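Local coordinates for protein exoribonuclease II, mitochondrial (Candida glabrata, PDB 6F3H) that degrades mitochondrial RNA exonucleolytically from the 3' end, binding magnesium, as the nuclease component of the mtEXO RNA degradosome, at residues I593-Y597 against W753-H757; E372-Y376 against V453-R457; H255-Q259 against T297-D301; I564-V570 against N654-G658; F276-N281 against I320-D325. The protein carries 1 engineered substitution. Residue numbers count along the deposited sequence, not the author numbering.

Along the chain the contacts come as two crossed pairs with one between. Contacts 3 and 5 alternate their segments and share helix 251-281, which meets helix 293-303 in contact 3 and the next helix, 311-322, in contact 5; their centres lie about 19 Å apart in an all-helical region. Contact 2 follows, joining helix 369-378 to helix 449-456, its centre about 27 Å from that of contact 3. Contacts 4 and 1 then alternate, centres about 35 Å apart: contact 4 couples helices 543-567 and 642-657, contact 1 a hairpin strand and helix 725-761. None touch; contacts 4 and 5, centres about 62 Å apart, lie on opposite sides of the chain's centre, joining different parts of the fold.

Contact 1 (I593-Y597 against W753-H757); sequences IPTFY and WTLKH
This is a beta-hairpin strand laid across a long helix: 593-597 pairs antiparallel with 580-584, and its side faces helix 725-761, which leads into the C-terminal five-stranded barrel, the S1 domain expected in the RNase II family. Build 593-597 extended and 753-757 as alpha-helix, their axes 8.7 Å apart at closest approach and their directions at 104° (signed crossing -104°). The nearest CA atoms are those of Pro594 and Trp753, at 6.4 Å. Two strand side chains point at the helix, Pro594 and Phe596, with Thr595 between them turned away. Pro594, C-gamma endo, puts CG 4.2 Å from CE3 of Trp753, whose m rotamer (chi2 111°) carries the indole along the strand so that NE1 reaches Asp465. Phe596 is m with chi2 80°; the edge of its ring meets the helix backbone, CE2 standing 4.0 Å from CA of Thr754. His757 is t, chi2 73°, which swings the imidazole over to the phenyl: centroids 4.8 Å apart, planes inclined at 49°. Tyr786, in a loop between barrel strands, lies edge-to-face with Phe596, and its OH makes a weak hydrogen bond with His757 NE2. The tightest approach is Phe596 CE1 over the imidazole face, 3.6 Å from His757 CG.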
# COMPACT_ATOMS: atom_id res chain seq x y z
N ILE A 593 8.75 8.93 -21.31
CA ILE A 593 7.60 9.50 -22.02
C ILE A 593 6.34 8.89 -21.45
O ILE A 593 6.08 7.70 -21.66
CB ILE A 593 7.63 9.25 -23.53
CG1 ILE A 593 8.69 10.09 -24.22
CG2 ILE A 593 6.27 9.59 -24.12
CD1 ILE A 593 10.06 9.48 -24.13
N PRO A 594 5.51 9.68 -20.81
CA PRO A 594 4.30 9.12 -20.21
C PRO A 594 3.23 8.99 -21.27
O PRO A 594 3.02 9.88 -22.09
CB PRO A 594 3.92 10.15 -19.14
CG PRO A 594 4.71 11.38 -19.45
CD PRO A 594 5.75 11.08 -20.46
N THR A 595 2.58 7.84 -21.25
CA THR A 595 1.42 7.61 -22.08
C THR A 595 0.33 7.06 -21.19
O THR A 595 0.59 6.39 -20.19
CB THR A 595 1.74 6.67 -23.22
OG1 THR A 595 2.25 5.44 -22.68
CG2 THR A 595 2.76 7.32 -24.14
N PHE A 596 -0.90 7.38 -21.55
CA PHE A 596 -2.00 7.19 -20.63
C PHE A 596 -2.99 6.23 -21.21
O PHE A 596 -3.16 6.13 -22.42
CB PHE A 596 -2.69 8.47 -20.34
CG PHE A 596 -1.79 9.45 -19.75
CD1 PHE A 596 -0.94 10.18 -20.54
CD2 PHE A 596 -1.74 9.59 -18.39
CE1 PHE A 596 -0.08 11.06 -20.00
CE2 PHE A 596 -0.88 10.47 -17.83
CZ PHE A 596 -0.04 11.21 -18.63
N TYR A 597 -3.63 5.51 -20.30
CA TYR A 597 -4.56 4.52 -20.75
C TYR A 597 -5.60 4.29 -19.68
O TYR A 597 -5.46 4.70 -18.53
CB TYR A 597 -3.86 3.22 -21.08
CG TYR A 597 -3.10 2.61 -19.94
CD1 TYR A 597 -1.77 2.95 -19.71
CD2 TYR A 597 -3.71 1.69 -19.10
CE1 TYR A 597 -1.06 2.37 -18.66
CE2 TYR A 597 -3.01 1.10 -18.04
CZ TYR A 597 -1.69 1.45 -17.83
OH TYR A 597 -0.99 0.88 -16.78
N TRP A 753 4.13 11.81 -12.90
CA TRP A 753 4.12 11.69 -14.35
C TRP A 753 2.85 12.25 -14.97
O TRP A 753 2.91 12.86 -16.05
CB TRP A 753 4.32 10.24 -14.76
CG TRP A 753 5.69 9.71 -14.46
CD1 TRP A 753 6.02 8.78 -13.53
CD2 TRP A 753 6.93 10.10 -15.09
NE1 TRP A 753 7.37 8.54 -13.55
CE2 TRP A 753 7.96 9.34 -14.49
CE3 TRP A 753 7.27 11.00 -16.09
CZ2 TRP A 753 9.29 9.46 -14.85
CZ3 TRP A 753 8.61 11.11 -16.46
CH2 TRP A 753 9.59 10.34 -15.84
N THR A 754 1.69 12.03 -14.36
CA THR A 754 0.49 12.72 -14.83
C THR A 754 0.77 14.20 -14.97
O THR A 754 0.52 14.80 -16.02
CB THR A 754 -0.65 12.52 -13.85
OG1 THR A 754 -0.85 11.13 -13.64
CG2 THR A 754 -1.92 13.13 -14.40
N LEU A 755 1.32 14.81 -13.91
CA LEU A 755 1.53 16.26 -13.89
C LEU A 755 2.62 16.69 -14.85
O LEU A 755 2.46 17.68 -15.57
CB LEU A 755 1.87 16.73 -12.48
CG LEU A 755 0.86 16.48 -11.36
CD1 LEU A 755 1.25 17.26 -10.12
CD2 LEU A 755 -0.54 16.82 -11.77
N LYS A 756 3.74 15.95 -14.90
CA LYS A 756 4.83 16.30 -15.80
C LYS A 756 4.35 16.35 -17.24
O LYS A 756 4.86 17.12 -18.05
CB LYS A 756 5.98 15.29 -15.64
CG LYS A 756 7.34 15.69 -16.24
CD LYS A 756 8.54 15.02 -15.50
CE LYS A 756 9.92 15.32 -16.17
NZ LYS A 756 10.96 14.21 -16.06
N HIS A 757 3.34 15.55 -17.56
CA HIS A 757 2.73 15.60 -18.88
C HIS A 757 1.86 16.83 -19.04
O HIS A 757 1.94 17.53 -20.05
CB HIS A 757 1.91 14.34 -19.10
CG HIS A 757 0.87 14.50 -20.15
ND1 HIS A 757 1.18 14.55 -21.49
CD2 HIS A 757 -0.47 14.61 -20.06
CE1 HIS A 757 0.07 14.69 -22.18
NE2 HIS A 757 -0.95 14.73 -21.34

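Contact 2 (E372-Y376 against V453-R457); sequences EQKLY and VSLKR
Arg457 lays its guanidinium flat on the ring of Tyr376, a cation-pi stack with centres 4.4 Å apart and planes at 22°. The Arg457 chain (chi1 -28°, between wells, then chi2 and chi3 t) starts from the first non-helical residue after helix 449-456, and in the guanidinium plane its NH2 donates to Gln373 OE1 at 2.6 Å (153°). Gln373 reaches that point with chi1 t and chi2 p. Here the C-terminal end of helix 449-456, part of the RNB (RNase II-type) catalytic domain, packs beside helix 369-378, both alpha-helical, the closest CA pair being Glu372 and Val453 at 7.4 Å. Tyr376 (chi1 -95°, chi2 32°) reaches across to the other helix, so that CE1 sits 3.6 Å from Val453 CG1, while its OH bonds to Met470 O and lies 2.9 Å from Ser454 OG, itself bonded to Val450 O. Glu372 (m, then t) aims OE1 at Lys456 NZ, 3.1 Å away: a salt bridge that passes over Val453, whose CG1 is 4.2 Å from the same Glu372 OE1.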
# COMPACT_ATOMS: atom_id res chain seq x y z
N GLU A 372 21.42 -6.99 -0.27
CA GLU A 372 20.52 -8.11 -0.52
C GLU A 372 20.50 -8.49 -1.98
O GLU A 372 20.56 -9.67 -2.32
CB GLU A 372 19.12 -7.75 -0.02
CG GLU A 372 19.10 -7.47 1.49
CD GLU A 372 17.82 -6.82 1.99
OE1 GLU A 372 17.06 -6.26 1.16
OE2 GLU A 372 17.57 -6.88 3.21
N GLN A 373 20.53 -7.50 -2.88
CA GLN A 373 20.48 -7.83 -4.30
C GLN A 373 21.78 -8.45 -4.77
O GLN A 373 21.79 -9.17 -5.77
CB GLN A 373 20.15 -6.60 -5.15
CG GLN A 373 19.73 -6.94 -6.58
CD GLN A 373 18.23 -7.26 -6.69
OE1 GLN A 373 17.57 -7.51 -5.68
NE2 GLN A 373 17.70 -7.25 -7.91
N LYS A 374 22.87 -8.22 -4.04
CA LYS A 374 24.09 -8.99 -4.29
C LYS A 374 23.87 -10.47 -4.00
O LYS A 374 24.49 -11.32 -4.63
CB LYS A 374 25.23 -8.43 -3.45
CG LYS A 374 25.70 -7.04 -3.88
CD LYS A 374 27.21 -6.83 -3.68
CE LYS A 374 28.05 -7.92 -4.35
NZ LYS A 374 29.47 -7.48 -4.61
N LEU A 375 22.99 -10.79 -3.06
CA LEU A 375 22.58 -12.18 -2.87
C LEU A 375 21.64 -12.64 -3.97
O LEU A 375 21.81 -13.72 -4.53
CB LEU A 375 21.91 -12.32 -1.50
CG LEU A 375 21.36 -13.63 -0.94
CD1 LEU A 375 20.91 -13.43 0.50
CD2 LEU A 375 20.17 -14.05 -1.71
N TYR A 376 20.61 -11.84 -4.25
CA TYR A 376 19.60 -12.22 -5.22
C TYR A 376 20.19 -12.50 -6.58
O TYR A 376 19.74 -13.40 -7.29
CB TYR A 376 18.56 -11.12 -5.36
CG TYR A 376 17.35 -11.30 -4.50
CD1 TYR A 376 17.43 -11.93 -3.27
CD2 TYR A 376 16.10 -10.88 -4.94
CE1 TYR A 376 16.31 -12.10 -2.49
CE2 TYR A 376 14.98 -11.06 -4.19
CZ TYR A 376 15.07 -11.67 -2.96
OH TYR A 376 13.92 -11.83 -2.20
N VAL A 453 14.48 -12.52 3.15
CA VAL A 453 14.52 -11.30 2.36
C VAL A 453 13.21 -11.12 1.61
O VAL A 453 12.64 -10.02 1.58
CB VAL A 453 15.70 -11.36 1.38
CG1 VAL A 453 15.67 -10.15 0.48
CG2 VAL A 453 16.97 -11.48 2.14
N SER A 454 12.71 -12.19 1.01
CA SER A 454 11.52 -12.08 0.20
C SER A 454 10.37 -11.58 1.04
O SER A 454 9.72 -10.59 0.71
CB SER A 454 11.19 -13.45 -0.38
OG SER A 454 12.32 -13.94 -1.08
N LEU A 455 10.19 -12.18 2.21
CA LEU A 455 9.12 -11.76 3.09
C LEU A 455 9.34 -10.35 3.59
O LEU A 455 8.38 -9.65 3.93
CB LEU A 455 9.04 -12.74 4.25
CG LEU A 455 8.75 -14.17 3.78
CD1 LEU A 455 8.96 -15.14 4.92
CD2 LEU A 455 7.33 -14.29 3.22
N LYS A 456 10.59 -9.91 3.67
CA LYS A 456 10.83 -8.53 4.03
C LYS A 456 10.31 -7.60 2.95
O LYS A 456 9.52 -6.70 3.23
CB LYS A 456 12.32 -8.32 4.28
CG LYS A 456 12.71 -6.94 4.79
CD LYS A 456 14.22 -6.84 4.90
CE LYS A 456 14.78 -5.70 4.02
NZ LYS A 456 14.38 -5.70 2.57
N ARG A 457 10.70 -7.84 1.69
CA ARG A 457 10.07 -7.12 0.59
C ARG A 457 8.66 -7.63 0.43
O ARG A 457 8.37 -8.32 -0.54
CB ARG A 457 10.75 -7.38 -0.74
CG ARG A 457 12.18 -7.71 -0.72
CD ARG A 457 12.61 -7.55 -2.14
NE ARG A 457 14.06 -7.52 -2.33
CZ ARG A 457 14.63 -7.38 -3.53
NH1 ARG A 457 13.87 -7.27 -4.62
NH2 ARG A 457 15.95 -7.34 -3.65

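Contact 3 (H255-Q259 against T297-D301); sequences HLFYQ and TLLND
Both segments are regular alpha-helix, 255-259 from helix 251-281 and 297-301 from helix 293-303. Their axes come no nearer than 12.6 Å and their directions make 124° (signed crossing -124°), so long aromatic side chains have to bridge the gap; the nearest CA atoms, Tyr258 and Leu298, are 8.4 Å apart. The polar link is one bond: Tyr258, m with chi2 -64°, extends its ring so that OH donates to Asp301 OD2 at a very short 2.4 Å. Asp301, m, points at the tyrosine, and its OD1 has a weak bond from Asn306 ND2. Apolar contacts lie beside it. Tyr258 CE1 lies 4.1 Å from Leu298 CD1, and Phe257, t with chi2 82°, brings CZ to 3.8 Å from Thr297 CG2. Helix 311-322 closes the corner, Leu313 touching Tyr258 and Ile317 touching Leu298. A buried tyrosine-carboxylate bridge between obliquely crossed helices thus joins 251-281 to 293-303 in an all-helical region, far from the magnesium site.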
# COMPACT_ATOMS: atom_id res chain seq x y z
N HIS A 255 21.72 11.22 10.69
CA HIS A 255 21.75 12.19 11.77
C HIS A 255 23.04 12.97 11.72
O HIS A 255 23.05 14.20 11.60
CB HIS A 255 21.64 11.50 13.12
CG HIS A 255 21.91 12.43 14.25
ND1 HIS A 255 21.11 13.51 14.53
CD2 HIS A 255 22.95 12.49 15.12
CE1 HIS A 255 21.61 14.18 15.56
NE2 HIS A 255 22.73 13.58 15.93
N LEU A 256 24.16 12.25 11.79
CA LEU A 256 25.44 12.92 11.90
C LEU A 256 25.80 13.63 10.62
O LEU A 256 26.18 14.80 10.64
CB LEU A 256 26.51 11.91 12.28
CG LEU A 256 27.88 12.57 12.20
CD1 LEU A 256 28.20 13.29 13.51
CD2 LEU A 256 28.97 11.57 11.81
N PHE A 257 25.58 12.99 9.47
CA PHE A 257 25.88 13.63 8.20
C PHE A 257 25.21 15.00 8.13
O PHE A 257 25.86 16.01 7.86
CB PHE A 257 25.41 12.75 7.05
CG PHE A 257 25.42 13.45 5.70
CD1 PHE A 257 26.58 13.56 4.96
CD2 PHE A 257 24.25 13.98 5.16
CE1 PHE A 257 26.60 14.19 3.71
CE2 PHE A 257 24.26 14.61 3.91
CZ PHE A 257 25.44 14.72 3.18
N TYR A 258 23.91 15.06 8.41
CA TYR A 258 23.25 16.34 8.23
C TYR A 258 23.62 17.33 9.32
O TYR A 258 23.47 18.53 9.10
CB TYR A 258 21.73 16.14 8.10
CG TYR A 258 21.38 15.84 6.64
CD1 TYR A 258 21.61 16.78 5.65
CD2 TYR A 258 20.88 14.60 6.25
CE1 TYR A 258 21.34 16.52 4.30
CE2 TYR A 258 20.61 14.33 4.89
CZ TYR A 258 20.85 15.30 3.92
OH TYR A 258 20.60 15.09 2.57
N GLN A 259 24.14 16.88 10.47
CA GLN A 259 24.68 17.85 11.42
C GLN A 259 25.90 18.55 10.85
O GLN A 259 26.02 19.78 10.95
CB GLN A 259 25.04 17.19 12.73
CG GLN A 259 23.95 17.29 13.72
CD GLN A 259 24.38 16.72 15.04
OE1 GLN A 259 25.42 16.06 15.13
NE2 GLN A 259 23.55 16.91 16.06
N THR A 297 23.46 16.35 -2.74
CA THR A 297 22.87 15.36 -1.85
C THR A 297 21.70 15.94 -1.08
O THR A 297 20.65 15.31 -0.94
CB THR A 297 23.90 14.86 -0.85
OG1 THR A 297 24.94 14.16 -1.54
CG2 THR A 297 23.25 13.93 0.12
N LEU A 298 21.89 17.13 -0.54
CA LEU A 298 20.84 17.71 0.27
C LEU A 298 19.60 17.98 -0.57
O LEU A 298 18.50 17.56 -0.21
CB LEU A 298 21.36 18.99 0.91
CG LEU A 298 20.30 20.02 1.22
CD1 LEU A 298 19.46 19.57 2.39
CD2 LEU A 298 20.99 21.28 1.57
N LEU A 299 19.77 18.61 -1.73
CA LEU A 299 18.64 18.86 -2.61
C LEU A 299 17.96 17.56 -2.98
O LEU A 299 16.73 17.47 -3.04
CB LEU A 299 19.09 19.55 -3.87
CG LEU A 299 19.74 20.89 -3.64
CD1 LEU A 299 20.46 21.30 -4.92
CD2 LEU A 299 18.70 21.88 -3.19
N ASN A 300 18.77 16.55 -3.23
CA ASN A 300 18.24 15.26 -3.58
C ASN A 300 17.38 14.70 -2.45
O ASN A 300 16.22 14.34 -2.67
CB ASN A 300 19.40 14.35 -3.92
CG ASN A 300 18.96 13.01 -4.37
OD1 ASN A 300 18.19 12.88 -5.31
ND2 ASN A 300 19.44 11.99 -3.70
N ASP A 301 17.93 14.65 -1.24
CA ASP A 301 17.13 14.16 -0.13
C ASP A 301 15.87 14.98 0.08
O ASP A 301 14.91 14.48 0.66
CB ASP A 301 17.98 14.13 1.15
CG ASP A 301 18.92 12.92 1.20
OD1 ASP A 301 18.60 11.94 0.52
OD2 ASP A 301 19.94 12.92 1.92

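Contact 4 (I564-V570 against N654-G658); sequences IHDDNAV and NIKLG
The ammonium of Lys656 docks on the carboxy-terminal end of helix 543-567, within the RNB domain to which both segments belong. Lys656 NZ gives a very short hydrogen bond to Asn568 OD1, 2.4 Å, and a weak one to His565 O, 3.2 Å; chi1 m and near-extended chi2 and chi3 bring it there. In the other direction His565, m with chi2 69°, turns NE2 to Lys656 O: 3.0 Å, but weak at 122°. His565 ND1 is bonded to His561 O, and the His561 ring stacks on the His565 ring. The helices meet with the CA atoms of His565 and Lys656 5.8 Å apart. After them Asn568 (phi 47°) and Gly658 (phi 132°) take positive phi; Gly658 N still bonds Asn654 O at 3.1 Å. Beside the polar contacts Ile655, chi1 p, places CD1 4.1 Å from Ile564 CG2 and a tight 2.9 Å from Ala569 O. Asp567 is engaged elsewhere, in a salt bridge with Lys617. A lysine bridging to one amide oxygen and, weakly, one carbonyl at a helix's C-terminal end is consistent with favourable electrostatics.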
# COMPACT_ATOMS: atom_id res chain seq x y z
N ILE A 564 -23.17 -10.52 -6.99
CA ILE A 564 -24.00 -9.34 -6.80
C ILE A 564 -25.30 -9.70 -6.09
O ILE A 564 -25.60 -9.18 -5.01
CB ILE A 564 -24.28 -8.67 -8.14
CG1 ILE A 564 -22.99 -8.13 -8.73
CG2 ILE A 564 -25.35 -7.61 -7.97
CD1 ILE A 564 -23.19 -7.42 -10.03
N HIS A 565 -26.12 -10.57 -6.69
CA HIS A 565 -27.46 -10.79 -6.16
C HIS A 565 -27.49 -11.62 -4.89
O HIS A 565 -28.47 -11.53 -4.14
CB HIS A 565 -28.35 -11.42 -7.21
CG HIS A 565 -28.61 -10.51 -8.35
ND1 HIS A 565 -27.63 -10.15 -9.24
CD2 HIS A 565 -29.73 -9.83 -8.71
CE1 HIS A 565 -28.14 -9.31 -10.13
NE2 HIS A 565 -29.41 -9.10 -9.82
N ASP A 566 -26.45 -12.38 -4.62
CA ASP A 566 -26.43 -13.34 -3.52
C ASP A 566 -25.40 -13.04 -2.45
O ASP A 566 -25.70 -13.22 -1.26
CB ASP A 566 -26.19 -14.75 -4.07
CG ASP A 566 -27.22 -15.15 -5.10
OD1 ASP A 566 -27.91 -14.26 -5.65
OD2 ASP A 566 -27.34 -16.36 -5.34
N ASP A 567 -24.21 -12.59 -2.82
CA ASP A 567 -23.21 -12.23 -1.82
C ASP A 567 -23.24 -10.75 -1.53
O ASP A 567 -22.42 -10.27 -0.75
CB ASP A 567 -21.81 -12.63 -2.29
CG ASP A 567 -21.74 -14.06 -2.72
OD1 ASP A 567 -22.72 -14.78 -2.44
OD2 ASP A 567 -20.72 -14.45 -3.34
N ASN A 568 -24.17 -10.03 -2.14
CA ASN A 568 -24.27 -8.59 -2.03
C ASN A 568 -22.91 -7.95 -2.22
O ASN A 568 -22.51 -7.03 -1.51
CB ASN A 568 -24.89 -8.21 -0.69
CG ASN A 568 -26.23 -8.89 -0.48
OD1 ASN A 568 -27.14 -8.80 -1.32
ND2 ASN A 568 -26.35 -9.63 0.62
N ALA A 569 -22.16 -8.49 -3.18
CA ALA A 569 -20.90 -7.90 -3.54
C ALA A 569 -21.14 -6.54 -4.16
O ALA A 569 -22.23 -6.22 -4.63
CB ALA A 569 -20.11 -8.79 -4.50
N VAL A 570 -20.09 -5.73 -4.13
CA VAL A 570 -20.12 -4.36 -4.60
C VAL A 570 -19.08 -4.21 -5.69
O VAL A 570 -17.86 -4.23 -5.42
CB VAL A 570 -19.87 -3.38 -3.47
CG1 VAL A 570 -19.83 -1.98 -4.04
CG2 VAL A 570 -20.90 -3.56 -2.36
N ASN A 654 -28.97 -0.29 -6.64
CA ASN A 654 -28.80 -0.03 -8.07
C ASN A 654 -27.93 -1.06 -8.75
O ASN A 654 -28.07 -1.28 -9.96
CB ASN A 654 -28.22 1.36 -8.30
CG ASN A 654 -29.20 2.46 -8.02
OD1 ASN A 654 -30.28 2.20 -7.48
ND2 ASN A 654 -28.85 3.69 -8.38
N ILE A 655 -27.06 -1.74 -8.01
CA ILE A 655 -26.18 -2.67 -8.69
C ILE A 655 -26.91 -3.98 -8.95
O ILE A 655 -26.71 -4.60 -10.00
CB ILE A 655 -24.90 -2.87 -7.86
CG1 ILE A 655 -25.20 -3.61 -6.56
CG2 ILE A 655 -24.28 -1.53 -7.53
CD1 ILE A 655 -24.01 -4.30 -5.96
N LYS A 656 -27.81 -4.38 -8.04
CA LYS A 656 -28.70 -5.51 -8.29
C LYS A 656 -29.58 -5.27 -9.52
O LYS A 656 -29.83 -6.19 -10.31
CB LYS A 656 -29.54 -5.77 -7.05
CG LYS A 656 -28.71 -6.01 -5.80
CD LYS A 656 -29.44 -6.93 -4.84
CE LYS A 656 -28.64 -7.14 -3.57
NZ LYS A 656 -28.78 -8.56 -3.10
N LEU A 657 -30.07 -4.04 -9.67
CA LEU A 657 -31.05 -3.67 -10.68
C LEU A 657 -30.44 -3.52 -12.06
O LEU A 657 -31.16 -3.59 -13.06
CB LEU A 657 -31.76 -2.37 -10.29
N GLY A 658 -29.14 -3.26 -12.15
CA GLY A 658 -28.56 -3.25 -13.46
C GLY A 658 -27.70 -2.05 -13.71
O GLY A 658 -26.77 -2.13 -14.52

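Contact 5 (F276-N281 against I320-D325); sequences FAKLVN and IFRHID
Ala277 is the hollow here: with nothing beyond CB, it lets the chain leaving helix 311-322 come right up to helix 251-281, the CA atoms of Ala277 and Ile324 being 5.4 Å apart. His323 fills that hollow, Ala277 CB lying 3.2 Å from His323 O and 3.4 Å from His323 CB. Residues 276-281 are alpha-helical; 320-322 finish their helix, His323 (-91/3) turns the chain and Ile324 (-116/130) extends it. Ile324, chi1 m and chi2 t, wedges in alongside: CG1 is 3.8 Å from Ala277 CB, CG2 is 3.7 Å from Val280 CG1, and CD1 is 4.3 Å from Phe276 CE2. Phe276, t with chi2 88°, closes the deep end, CE2 standing 4.1 Å from Ile320 CG2, while Ile288 of helix 285-291 also touches Phe276 and Val280. At the shallow end Asn281, m, lays its amide along the extended backbone: OD1 accepts from Asp325 N at 3.1 Å (169°), and ND2 gives a weak bond to His323 O at 3.5 Å. The His323 ring itself leads away, with ND1 bonded to Lys319 O. The C-terminal ends of helices 251-281 and 311-322 thus meet in an alpha-helical region.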
# COMPACT_ATOMS: atom_id res chain seq x y z
N PHE A 276 28.30 29.07 -3.06
CA PHE A 276 27.52 28.19 -3.94
C PHE A 276 26.57 28.99 -4.82
O PHE A 276 26.52 28.79 -6.03
CB PHE A 276 26.75 27.19 -3.09
CG PHE A 276 25.83 26.30 -3.87
CD1 PHE A 276 26.29 25.10 -4.41
CD2 PHE A 276 24.50 26.63 -4.05
CE1 PHE A 276 25.46 24.27 -5.14
CE2 PHE A 276 23.66 25.80 -4.76
CZ PHE A 276 24.14 24.62 -5.31
N ALA A 277 25.75 29.83 -4.21
CA ALA A 277 24.79 30.58 -5.01
C ALA A 277 25.49 31.39 -6.09
O ALA A 277 24.95 31.59 -7.17
CB ALA A 277 23.97 31.49 -4.11
N LYS A 278 26.73 31.81 -5.84
CA LYS A 278 27.41 32.56 -6.88
C LYS A 278 27.67 31.68 -8.07
O LYS A 278 27.32 32.03 -9.20
CB LYS A 278 28.70 33.15 -6.35
CG LYS A 278 29.07 34.38 -7.13
CD LYS A 278 30.54 34.66 -7.09
CE LYS A 278 30.78 36.15 -7.15
NZ LYS A 278 30.39 36.87 -5.87
N LEU A 279 28.22 30.49 -7.82
CA LEU A 279 28.50 29.52 -8.87
C LEU A 279 27.26 29.22 -9.71
O LEU A 279 27.33 29.09 -10.93
CB LEU A 279 29.01 28.22 -8.25
CG LEU A 279 30.21 28.39 -7.34
CD1 LEU A 279 30.56 27.11 -6.66
CD2 LEU A 279 31.36 28.81 -8.18
N VAL A 280 26.12 29.10 -9.04
CA VAL A 280 24.87 28.86 -9.75
C VAL A 280 24.51 30.04 -10.64
O VAL A 280 24.10 29.86 -11.79
CB VAL A 280 23.79 28.55 -8.71
CG1 VAL A 280 22.45 28.46 -9.36
CG2 VAL A 280 24.14 27.27 -8.03
N ASN A 281 24.69 31.26 -10.14
CA ASN A 281 24.31 32.43 -10.92
C ASN A 281 25.28 32.65 -12.06
O ASN A 281 24.88 33.12 -13.13
CB ASN A 281 24.26 33.65 -10.03
CG ASN A 281 23.35 33.46 -8.87
OD1 ASN A 281 22.21 33.00 -9.03
ND2 ASN A 281 23.82 33.82 -7.69
N ILE A 320 19.34 29.32 0.58
CA ILE A 320 20.00 29.07 -0.69
C ILE A 320 19.18 29.58 -1.86
O ILE A 320 19.69 30.26 -2.75
CB ILE A 320 20.26 27.57 -0.84
CG1 ILE A 320 21.20 27.10 0.26
CG2 ILE A 320 20.80 27.29 -2.21
CD1 ILE A 320 21.60 25.71 0.09
N PHE A 321 17.90 29.24 -1.90
CA PHE A 321 17.08 29.76 -2.98
C PHE A 321 17.06 31.27 -2.94
O PHE A 321 17.09 31.93 -3.97
CB PHE A 321 15.66 29.24 -2.88
CG PHE A 321 15.51 27.80 -3.29
CD1 PHE A 321 16.34 27.25 -4.22
CD2 PHE A 321 14.50 27.03 -2.77
CE1 PHE A 321 16.20 25.96 -4.61
CE2 PHE A 321 14.36 25.73 -3.16
CZ PHE A 321 15.21 25.20 -4.08
N ARG A 322 17.03 31.83 -1.73
CA ARG A 322 17.00 33.28 -1.60
C ARG A 322 18.24 33.90 -2.21
O ARG A 322 18.21 35.03 -2.69
CB ARG A 322 16.85 33.67 -0.13
CG ARG A 322 16.42 35.11 0.06
CD ARG A 322 16.43 35.71 1.48
NE ARG A 322 17.18 35.05 2.54
CZ ARG A 322 18.46 35.28 2.79
NH1 ARG A 322 19.13 36.12 2.01
NH2 ARG A 322 19.07 34.67 3.80
N HIS A 323 19.34 33.17 -2.25
CA HIS A 323 20.56 33.68 -2.82
C HIS A 323 20.73 33.39 -4.30
O HIS A 323 21.80 33.66 -4.84
CB HIS A 323 21.76 33.14 -2.06
CG HIS A 323 21.98 33.81 -0.75
ND1 HIS A 323 21.28 33.46 0.39
CD2 HIS A 323 22.76 34.85 -0.40
CE1 HIS A 323 21.66 34.22 1.39
NE2 HIS A 323 22.56 35.08 0.94
N ILE A 324 19.75 32.77 -4.96
CA ILE A 324 19.87 32.41 -6.37
C ILE A 324 18.83 33.17 -7.18
O ILE A 324 17.64 33.12 -6.86
CB ILE A 324 19.73 30.89 -6.58
CG1 ILE A 324 20.92 30.16 -5.97
CG2 ILE A 324 19.68 30.58 -8.05
CD1 ILE A 324 20.62 28.79 -5.61
N ASP A 325 19.27 33.82 -8.26
CA ASP A 325 18.42 34.81 -8.93
C ASP A 325 17.11 34.21 -9.40
O ASP A 325 16.03 34.69 -9.05
CB ASP A 325 19.15 35.40 -10.12
CG ASP A 325 20.40 36.11 -9.73
OD1 ASP A 325 21.28 35.45 -9.15
OD2 ASP A 325 20.50 37.32 -9.98